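Local coordinates for protein HMTCP-1 (Homo sapiens, PDB 1A1X) that enhances the phosphorylation and activation of the kinases AKT1 and AKT2, binding their PH domains, and is encoded by a proto-oncogene implicated in T-cell malignancies, at residues Pro10-Val16 with Pro67-Leu72; Arg84-Gln89 with Leu100-Leu105; Arg28-Ala32 with Arg44-Val50. All coordinates share one frame. Residue numbers count along the deposited sequence, not the author numbering.

Interaction 1: Pro10-Val16 with Pro67-Leu72; sequences PPDHLWV and PLMWQL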
loop_
_atom_site.group_PDB
_atom_site.type_symbol
_atom_site.label_atom_id
_atom_site.label_comp_id
_atom_site.label_asym_id
_atom_site.label_seq_id
_atom_site.Cartn_x
_atom_site.Cartn_y
_atom_site.Cartn_z
ATOM N N PRO A 10 4.281 11.822 8.653
ATOM C CA PRO A 10 5.438 10.947 8.455
ATOM C C PRO A 10 6.659 11.596 9.093
ATOM O O PRO A 10 6.637 12.789 9.399
ATOM C CB PRO A 10 5.559 10.891 6.928
ATOM C CG PRO A 10 5.051 12.209 6.500
ATOM C CD PRO A 10 3.830 12.383 7.366
ATOM N N PRO A 11 7.719 10.813 9.355
ATOM C CA PRO A 11 8.909 11.416 9.964
ATOM C C PRO A 11 9.576 12.470 9.077
ATOM O O PRO A 11 9.635 12.332 7.858
ATOM C CB PRO A 11 9.823 10.207 10.208
ATOM C CG PRO A 11 9.411 9.240 9.172
ATOM C CD PRO A 11 7.902 9.361 9.185
ATOM N N ASP A 12 10.017 13.553 9.708
ATOM C CA ASP A 12 10.705 14.644 9.031
ATOM C C ASP A 12 12.002 14.130 8.396
ATOM O O ASP A 12 12.434 14.606 7.343
ATOM C CB ASP A 12 10.991 15.754 10.041
ATOM C CG ASP A 12 11.936 16.787 9.508
ATOM O OD1 ASP A 12 11.575 17.483 8.529
ATOM O OD2 ASP A 12 13.052 16.887 10.062
ATOM N N HIS A 13 12.634 13.173 9.062
ATOM C CA HIS A 13 13.853 12.571 8.542
ATOM C C HIS A 13 14.164 11.190 9.105
ATOM O O HIS A 13 13.668 10.793 10.174
ATOM C CB HIS A 13 15.054 13.512 8.691
ATOM C CG HIS A 13 15.396 13.860 10.104
ATOM N ND1 HIS A 13 15.199 15.122 10.624
ATOM C CD2 HIS A 13 15.986 13.135 11.084
ATOM C CE1 HIS A 13 15.660 15.160 11.863
ATOM N NE2 HIS A 13 16.144 13.968 12.166
ATOM N N LEU A 14 14.944 10.438 8.333
ATOM C CA LEU A 14 15.360 9.097 8.707
ATOM C C LEU A 14 16.853 8.977 8.432
ATOM O O LEU A 14 17.304 9.180 7.302
ATOM C CB LEU A 14 14.585 8.065 7.894
ATOM C CG LEU A 14 13.093 7.999 8.235
ATOM C CD1 LEU A 14 12.289 7.380 7.105
ATOM C CD2 LEU A 14 12.924 7.225 9.517
ATOM N N TRP A 15 17.622 8.722 9.487
ATOM C CA TRP A 15 19.064 8.583 9.369
ATOM C C TRP A 15 19.416 7.123 9.597
ATOM O O TRP A 15 19.011 6.537 10.594
ATOM C CB TRP A 15 19.795 9.433 10.421
ATOM C CG TRP A 15 19.726 10.933 10.257
ATOM C CD1 TRP A 15 18.998 11.803 11.013
ATOM C CD2 TRP A 15 20.495 11.740 9.355
ATOM N NE1 TRP A 15 19.273 13.100 10.650
ATOM C CE2 TRP A 15 20.189 13.088 9.634
ATOM C CE3 TRP A 15 21.420 11.453 8.341
ATOM C CZ2 TRP A 15 20.776 14.153 8.936
ATOM C CZ3 TRP A 15 22.009 12.518 7.642
ATOM C CH2 TRP A 15 21.683 13.847 7.947
ATOM N N VAL A 16 20.191 6.551 8.682
ATOM C CA VAL A 16 20.617 5.161 8.774
ATOM C C VAL A 16 21.527 4.937 9.990
ATOM O O VAL A 16 22.256 5.846 10.424
ATOM C CB VAL A 16 21.365 4.737 7.472
ATOM C CG1 VAL A 16 22.722 5.414 7.383
ATOM C CG2 VAL A 16 21.502 3.242 7.390
ATOM N N PRO A 67 19.377 4.631 0.874
ATOM C CA PRO A 67 20.224 5.786 1.182
ATOM C C PRO A 67 20.658 5.943 2.630
ATOM O O PRO A 67 20.149 5.269 3.530
ATOM C CB PRO A 67 19.355 6.958 0.736
ATOM C CG PRO A 67 17.987 6.504 1.135
ATOM C CD PRO A 67 17.964 5.035 0.733
ATOM N N LEU A 68 21.620 6.839 2.833
ATOM C CA LEU A 68 22.137 7.147 4.162
ATOM C C LEU A 68 21.088 7.952 4.924
ATOM O O LEU A 68 21.014 7.885 6.150
ATOM C CB LEU A 68 23.418 7.983 4.071
ATOM C CG LEU A 68 24.673 7.406 3.424
ATOM C CD1 LEU A 68 25.765 8.460 3.456
ATOM C CD2 LEU A 68 25.129 6.160 4.152
ATOM N N MET A 69 20.278 8.709 4.193
ATOM C CA MET A 69 19.254 9.522 4.827
ATOM C C MET A 69 18.126 9.931 3.896
ATOM O O MET A 69 18.313 10.059 2.686
ATOM C CB MET A 69 19.876 10.792 5.396
ATOM C CG MET A 69 20.472 11.690 4.330
ATOM S SD MET A 69 20.007 13.411 4.539
ATOM C CE MET A 69 18.574 13.491 3.508
ATOM N N TRP A 70 16.964 10.165 4.497
ATOM C CA TRP A 70 15.768 10.613 3.794
ATOM C C TRP A 70 15.317 11.847 4.555
ATOM O O TRP A 70 15.314 11.840 5.782
ATOM C CB TRP A 70 14.658 9.562 3.868
ATOM C CG TRP A 70 14.668 8.541 2.783
ATOM C CD1 TRP A 70 14.535 8.766 1.447
ATOM C CD2 TRP A 70 14.682 7.119 2.953
ATOM N NE1 TRP A 70 14.449 7.569 0.775
ATOM C CE2 TRP A 70 14.534 6.543 1.675
ATOM C CE3 TRP A 70 14.796 6.274 4.068
ATOM C CZ2 TRP A 70 14.495 5.155 1.476
ATOM C CZ3 TRP A 70 14.760 4.895 3.872
ATOM C CH2 TRP A 70 14.609 4.349 2.580
ATOM N N GLN A 71 14.936 12.891 3.833
ATOM C CA GLN A 71 14.472 14.133 4.432
ATOM C C GLN A 71 13.122 14.456 3.805
ATOM O O GLN A 71 13.000 14.475 2.582
ATOM C CB GLN A 71 15.477 15.240 4.121
ATOM C CG GLN A 71 15.169 16.592 4.726
ATOM C CD GLN A 71 16.239 17.621 4.379
ATOM O OE1 GLN A 71 16.131 18.341 3.383
ATOM N NE2 GLN A 71 17.291 17.677 5.188
ATOM N N LEU A 72 12.104 14.684 4.633
ATOM C CA LEU A 72 10.771 15.003 4.123
ATOM C C LEU A 72 10.825 16.210 3.179
ATOM O O LEU A 72 11.378 17.266 3.504
ATOM C CB LEU A 72 9.793 15.221 5.279
ATOM C CG LEU A 72 8.289 15.218 4.991
ATOM C CD1 LEU A 72 7.878 13.983 4.187
ATOM C CD2 LEU A 72 7.531 15.274 6.321
#
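P67 O accepts a hydrogen bond from the hydroxyl of Y22. At L68 the pairing starts: V16 N donates to L68 O (3.0 Å, 170° at the hydrogen), and V16 CG1 lies 4.1 Å from L68 CD2. M69 faces W15 as a non-hydrogen-bonded pair, CA to CA 4.6 Å; M69 CB is 3.4 Å from W15 CE3, and M69 SD sits 4.3 Å from the centroid of the W15 six-membered ring, an oblique Met-aromatic contact. Strands 13-16 and 69-72 run antiparallel at 173° with axes 4.7 Å apart, and this pairing of the first strand with the fifth closes the eight-stranded β-barrel of the TCL1 family. W70 exchanges two hydrogen bonds with L14, L14 N to W70 O (2.9 Å) and W70 N to L14 O (3.0 Å); both side chains point into the barrel, L14 CD1 4.1 Å from W70 CE3. Q71 pairs with H13 on the W15-M69 face. L72 N donates to D12 O (2.7 Å), and L72 CD2 meets P10 CG (3.9 Å).

Interaction 2: Arg84-Gln89 with Leu100-Leu105; sequences RLWQIQ and LLLKLL
Build strands 85-89 and 100-104 antiparallel at 143°, axes 4.2 Å apart; residues 85-88 are extended, and Q89 turns off at phi/psi -80/-33 while its N donates to L101 O (2.7 Å). Non-hydrogen-bonded pairs W86-L104 (CA-CA 4.4 Å) and I88-L102 (4.7 Å) flank the hydrogen-bonded pair Q87-K103: Q87 N to K103 O 2.8 Å, K103 N to Q87 O 2.9 Å. L105 N donates to L85 O (2.9 Å), and a water bridges L85 N and L105 O. With W86 at chi1 m, chi2 69° and L104 at t, p, L104 CD1 lies over one indole face, 3.7 Å from the five-membered ring centroid, a CH-pi contact. L102, m, t like I88, wedges in, its CB 3.9 Å from W86 CE3 and its CD2 3.7 Å from I88 CG1. L105 CD1 lodges between Q87 CB (3.9 Å) and L85 CB (4.5 Å). From the second subunit, G4 O and E5 (salt bridge) bind K103 NZ. This barrel-wall β-hairpin lies between strands 77-80 (beside 85-89) and 41-46 (beside 100-104).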
loop_
_atom_site.group_PDB
_atom_site.type_symbol
_atom_site.label_atom_id
_atom_site.label_comp_id
_atom_site.label_asym_id
_atom_site.label_seq_id
_atom_site.Cartn_x
_atom_site.Cartn_y
_atom_site.Cartn_z
ATOM N N ARG A 84 17.977 12.325 -4.829
ATOM C CA ARG A 84 16.911 11.595 -5.501
ATOM C C ARG A 84 15.629 11.707 -4.693
ATOM O O ARG A 84 15.675 11.869 -3.476
ATOM C CB ARG A 84 17.294 10.137 -5.666
ATOM C CG ARG A 84 18.556 9.953 -6.449
ATOM C CD ARG A 84 18.986 8.510 -6.425
ATOM N NE ARG A 84 20.270 8.315 -7.095
ATOM C CZ ARG A 84 21.203 7.465 -6.680
ATOM N NH1 ARG A 84 20.993 6.730 -5.593
ATOM N NH2 ARG A 84 22.343 7.348 -7.352
ATOM N N LEU A 85 14.492 11.637 -5.382
ATOM C CA LEU A 85 13.178 11.737 -4.756
ATOM C C LEU A 85 12.490 10.392 -4.650
ATOM O O LEU A 85 12.569 9.565 -5.556
ATOM C CB LEU A 85 12.282 12.705 -5.529
ATOM C CG LEU A 85 12.233 14.167 -5.083
ATOM C CD1 LEU A 85 13.619 14.689 -4.800
ATOM C CD2 LEU A 85 11.555 14.999 -6.152
ATOM N N TRP A 86 11.840 10.178 -3.513
ATOM C CA TRP A 86 11.115 8.947 -3.235
ATOM C C TRP A 86 9.676 9.332 -2.942
ATOM O O TRP A 86 9.415 10.088 -2.015
ATOM C CB TRP A 86 11.702 8.231 -2.020
ATOM C CG TRP A 86 13.104 7.754 -2.212
ATOM C CD1 TRP A 86 14.225 8.531 -2.328
ATOM C CD2 TRP A 86 13.550 6.393 -2.281
ATOM N NE1 TRP A 86 15.335 7.739 -2.463
ATOM C CE2 TRP A 86 14.955 6.423 -2.438
ATOM C CE3 TRP A 86 12.902 5.151 -2.222
ATOM C CZ2 TRP A 86 15.728 5.258 -2.540
ATOM C CZ3 TRP A 86 13.668 3.991 -2.317
ATOM C CH2 TRP A 86 15.066 4.054 -2.476
ATOM N N GLN A 87 8.752 8.831 -3.749
ATOM C CA GLN A 87 7.337 9.133 -3.583
ATOM C C GLN A 87 6.722 8.319 -2.453
ATOM O O GLN A 87 6.950 7.118 -2.369
ATOM C CB GLN A 87 6.591 8.804 -4.887
ATOM C CG GLN A 87 5.102 9.121 -4.862
ATOM C CD GLN A 87 4.828 10.615 -4.780
ATOM O OE1 GLN A 87 5.265 11.383 -5.642
ATOM N NE2 GLN A 87 4.103 11.035 -3.745
ATOM N N ILE A 88 5.974 8.964 -1.563
ATOM C CA ILE A 88 5.306 8.217 -0.501
ATOM C C ILE A 88 4.030 7.697 -1.165
ATOM O O ILE A 88 3.137 8.478 -1.483
ATOM C CB ILE A 88 4.924 9.108 0.705
ATOM C CG1 ILE A 88 6.176 9.621 1.424
ATOM C CG2 ILE A 88 4.064 8.320 1.696
ATOM C CD1 ILE A 88 5.877 10.680 2.491
ATOM N N GLN A 89 3.984 6.400 -1.459
ATOM C CA GLN A 89 2.805 5.812 -2.100
ATOM C C GLN A 89 1.702 5.534 -1.093
ATOM O O GLN A 89 0.515 5.574 -1.427
ATOM C CB GLN A 89 3.183 4.576 -2.899
ATOM C CG GLN A 89 4.213 4.896 -3.955
ATOM C CD GLN A 89 4.266 3.842 -5.022
ATOM O OE1 GLN A 89 4.846 2.784 -4.830
ATOM N NE2 GLN A 89 3.645 4.123 -6.157
ATOM N N LEU A 100 5.491 2.975 5.869
ATOM C CA LEU A 100 5.679 3.896 4.753
ATOM C C LEU A 100 6.029 3.042 3.561
ATOM O O LEU A 100 6.761 2.063 3.704
ATOM C CB LEU A 100 6.846 4.851 5.003
ATOM C CG LEU A 100 6.685 6.042 5.947
ATOM C CD1 LEU A 100 8.047 6.672 6.187
ATOM C CD2 LEU A 100 5.721 7.050 5.353
ATOM N N LEU A 101 5.425 3.346 2.415
ATOM C CA LEU A 101 5.742 2.640 1.182
ATOM C C LEU A 101 6.305 3.711 0.254
ATOM O O LEU A 101 5.573 4.588 -0.223
ATOM C CB LEU A 101 4.517 1.963 0.552
ATOM C CG LEU A 101 4.926 1.153 -0.690
ATOM C CD1 LEU A 101 5.836 0.005 -0.278
ATOM C CD2 LEU A 101 3.700 0.644 -1.445
ATOM N N LEU A 102 7.622 3.647 0.049
ATOM C CA LEU A 102 8.362 4.605 -0.776
ATOM C C LEU A 102 8.744 4.069 -2.145
ATOM O O LEU A 102 9.155 2.922 -2.281
ATOM C CB LEU A 102 9.645 5.024 -0.052
ATOM C CG LEU A 102 9.503 5.581 1.360
ATOM C CD1 LEU A 102 10.878 5.915 1.945
ATOM C CD2 LEU A 102 8.616 6.808 1.317
ATOM N N LYS A 103 8.678 4.935 -3.147
ATOM C CA LYS A 103 9.028 4.549 -4.498
ATOM C C LYS A 103 10.079 5.499 -5.047
ATOM O O LYS A 103 9.851 6.706 -5.118
ATOM C CB LYS A 103 7.786 4.573 -5.396
ATOM C CG LYS A 103 8.039 4.076 -6.822
ATOM C CD LYS A 103 6.783 4.131 -7.659
ATOM C CE LYS A 103 7.061 3.635 -9.051
ATOM N NZ LYS A 103 5.828 3.550 -9.867
ATOM N N LEU A 104 11.229 4.952 -5.429
ATOM C CA LEU A 104 12.308 5.767 -5.985
ATOM C C LEU A 104 11.932 6.227 -7.385
ATOM O O LEU A 104 11.702 5.409 -8.272
ATOM C CB LEU A 104 13.619 4.979 -6.026
ATOM C CG LEU A 104 14.787 5.721 -6.665
ATOM C CD1 LEU A 104 15.049 7.035 -5.938
ATOM C CD2 LEU A 104 16.009 4.836 -6.650
ATOM N N LEU A 105 11.834 7.537 -7.555
ATOM C CA LEU A 105 11.470 8.139 -8.826
ATOM C C LEU A 105 12.708 8.444 -9.669
ATOM O O LEU A 105 13.808 8.604 -9.133
ATOM C CB LEU A 105 10.691 9.429 -8.570
ATOM C CG LEU A 105 9.385 9.291 -7.782
ATOM C CD1 LEU A 105 8.810 10.677 -7.505
ATOM C CD2 LEU A 105 8.394 8.456 -8.556
HETATM O O HOH W 1 14.784 10.978 -8.154
#

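Interaction 3: Arg28-Ala32 with Arg44-Val50; sequences RTWVA and RVQQIQV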
loop_
_atom_site.group_PDB
_atom_site.type_symbol
_atom_site.label_atom_id
_atom_site.label_comp_id
_atom_site.label_asym_id
_atom_site.label_seq_id
_atom_site.Cartn_x
_atom_site.Cartn_y
_atom_site.Cartn_z
ATOM N N ARG A 28 13.292 6.987 17.297
ATOM C CA ARG A 28 12.583 5.737 17.090
ATOM C C ARG A 28 13.196 5.018 15.892
ATOM O O ARG A 28 13.621 5.650 14.923
ATOM C CB ARG A 28 11.105 6.001 16.826
ATOM C CG ARG A 28 10.377 6.599 18.002
ATOM C CD ARG A 28 8.941 6.825 17.654
ATOM N NE ARG A 28 8.833 7.608 16.432
ATOM C CZ ARG A 28 7.687 7.898 15.829
ATOM N NH1 ARG A 28 6.538 7.465 16.338
ATOM N NH2 ARG A 28 7.691 8.616 14.713
ATOM N N THR A 29 13.262 3.697 15.969
ATOM C CA THR A 29 13.832 2.924 14.877
ATOM C C THR A 29 12.794 2.489 13.841
ATOM O O THR A 29 11.628 2.242 14.161
ATOM C CB THR A 29 14.604 1.696 15.392
ATOM O OG1 THR A 29 13.761 0.926 16.247
ATOM C CG2 THR A 29 15.836 2.126 16.160
ATOM N N TRP A 30 13.230 2.458 12.587
ATOM C CA TRP A 30 12.405 2.054 11.459
ATOM C C TRP A 30 13.201 1.012 10.702
ATOM O O TRP A 30 14.408 1.168 10.533
ATOM C CB TRP A 30 12.158 3.239 10.542
ATOM C CG TRP A 30 11.231 4.255 11.091
ATOM C CD1 TRP A 30 11.504 5.180 12.060
ATOM C CD2 TRP A 30 9.878 4.487 10.682
ATOM N NE1 TRP A 30 10.406 5.974 12.275
ATOM C CE2 TRP A 30 9.393 5.573 11.442
ATOM C CE3 TRP A 30 9.029 3.885 9.743
ATOM C CZ2 TRP A 30 8.094 6.073 11.293
ATOM C CZ3 TRP A 30 7.735 4.386 9.593
ATOM C CH2 TRP A 30 7.283 5.469 10.365
ATOM N N VAL A 31 12.553 -0.078 10.305
ATOM C CA VAL A 31 13.222 -1.138 9.552
ATOM C C VAL A 31 12.808 -1.000 8.089
ATOM O O VAL A 31 11.609 -0.959 7.774
ATOM C CB VAL A 31 12.831 -2.549 10.074
ATOM C CG1 VAL A 31 13.444 -3.628 9.197
ATOM C CG2 VAL A 31 13.293 -2.730 11.521
ATOM N N ALA A 32 13.794 -0.902 7.203
ATOM C CA ALA A 32 13.517 -0.756 5.780
ATOM C C ALA A 32 13.896 -1.986 4.966
ATOM O O ALA A 32 14.988 -2.529 5.118
ATOM C CB ALA A 32 14.217 0.482 5.227
ATOM N N ARG A 44 9.842 -0.551 1.729
ATOM C CA ARG A 44 8.738 -0.618 2.672
ATOM C C ARG A 44 9.407 -0.395 4.021
ATOM O O ARG A 44 10.316 -1.125 4.399
ATOM C CB ARG A 44 8.052 -1.982 2.597
ATOM C CG ARG A 44 6.761 -2.069 3.392
ATOM C CD ARG A 44 5.828 -3.097 2.776
ATOM N NE ARG A 44 6.455 -4.405 2.687
ATOM C CZ ARG A 44 6.484 -5.296 3.672
ATOM N NH1 ARG A 44 5.918 -5.028 4.841
ATOM N NH2 ARG A 44 7.073 -6.466 3.478
ATOM N N VAL A 45 9.009 0.670 4.703
ATOM C CA VAL A 45 9.628 1.030 5.973
ATOM C C VAL A 45 8.605 1.002 7.097
ATOM O O VAL A 45 7.575 1.678 7.030
ATOM C CB VAL A 45 10.277 2.452 5.887
ATOM C CG1 VAL A 45 11.320 2.619 6.960
ATOM C CG2 VAL A 45 10.888 2.698 4.497
ATOM N N GLN A 46 8.902 0.211 8.125
ATOM C CA GLN A 46 8.018 0.067 9.273
ATOM C C GLN A 46 8.670 0.485 10.586
ATOM O O GLN A 46 9.832 0.160 10.856
ATOM C CB GLN A 46 7.526 -1.381 9.386
ATOM C CG GLN A 46 6.633 -1.820 8.244
ATOM C CD GLN A 46 6.092 -3.213 8.449
ATOM O OE1 GLN A 46 6.510 -3.914 9.360
ATOM N NE2 GLN A 46 5.153 -3.625 7.598
ATOM N N GLN A 47 7.893 1.185 11.409
ATOM C CA GLN A 47 8.359 1.658 12.705
ATOM C C GLN A 47 8.246 0.523 13.715
ATOM O O GLN A 47 7.184 0.273 14.287
ATOM C CB GLN A 47 7.543 2.878 13.154
ATOM C CG GLN A 47 8.282 3.821 14.100
ATOM C CD GLN A 47 8.355 3.291 15.512
ATOM O OE1 GLN A 47 7.413 3.463 16.287
ATOM N NE2 GLN A 47 9.462 2.638 15.859
ATOM N N ILE A 48 9.350 -0.192 13.871
ATOM C CA ILE A 48 9.442 -1.307 14.795
ATOM C C ILE A 48 10.676 -1.099 15.662
ATOM O O ILE A 48 11.746 -0.730 15.161
ATOM C CB ILE A 48 9.562 -2.650 14.029
ATOM C CG1 ILE A 48 8.310 -2.869 13.163
ATOM C CG2 ILE A 48 9.769 -3.821 15.009
ATOM C CD1 ILE A 48 8.373 -4.107 12.264
ATOM N N GLN A 49 10.503 -1.304 16.965
ATOM C CA GLN A 49 11.575 -1.177 17.949
ATOM C C GLN A 49 12.553 -2.351 17.811
ATOM O O GLN A 49 12.188 -3.508 18.007
ATOM C CB GLN A 49 10.960 -1.164 19.348
ATOM C CG GLN A 49 11.937 -0.958 20.490
ATOM C CD GLN A 49 11.222 -0.814 21.826
ATOM O OE1 GLN A 49 10.445 0.131 22.037
ATOM N NE2 GLN A 49 11.463 -1.761 22.730
ATOM N N VAL A 50 13.776 -2.059 17.384
ATOM C CA VAL A 50 14.786 -3.100 17.222
ATOM C C VAL A 50 16.030 -2.689 17.992
ATOM O O VAL A 50 16.190 -1.517 18.330
ATOM C CB VAL A 50 15.146 -3.338 15.730
ATOM C CG1 VAL A 50 13.959 -3.922 14.987
ATOM C CG2 VAL A 50 15.593 -2.047 15.068
#
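Strands 29-32 and 44-46 run antiparallel at 154°, their axes 4.6 Å apart at closest approach, as the two arms of a β-hairpin in the barrel. V31 and Q46 form the hydrogen-bonded pair, with V31 N to Q46 O at 2.8 Å and Q46 N to V31 O at 3.0 Å; A32 and V45 follow as a non-hydrogen-bonded pair, CA to CA 4.3 Å. Around T29, side chains add bonds to the backbone. Q47 NE2 donates to T29 O (2.8 Å, 174° at the hydrogen), and T29 OG1 donates to I48 O (2.8 Å). Q47 also covers W30: its CB stands 3.5 Å from the centroid of the six-membered ring, 4° off the normal, a CH-pi contact over the face. V45 CG1 touches W30 CB at 3.7 Å and A32 CB at 4.0 Å, whereas V31 CG2 meets V50 CG1 at 3.7 Å. D24 accepts from W30 NE1 and forms a salt bridge with R28; R44 has a salt bridge with E35. The chemistry is thus mixed: Q47 joins the two segments by its amide and its aliphatic carbons at once, and Q47 and T29 each bond by side chain to a backbone carbonyl of the opposite segment.

The three contacts belong to one closed antiparallel barrel. Interactions 2 and 3 adjoin in its wall: L100 N lies 2.7 Å from V45 O, a probable hydrogen bond between neighbouring strands, although their centres are 16 Å apart on opposite sides of the chain's centre. Interaction 1 lies about 12 Å, centre to centre, from each of the others and meets both through side chains: W70 NE1 is 3.3 Å from W86 CD1 in an edge-to-face ring contact, and L14 CD2 is 3.6 Å from W30 CD1. P11 CD bridges all three, 3.9 Å from W30 CZ2 and 4.0 Å from L100 CD1. Along the chain, interaction 3 falls between the two segments of interaction 1, and interaction 2 follows.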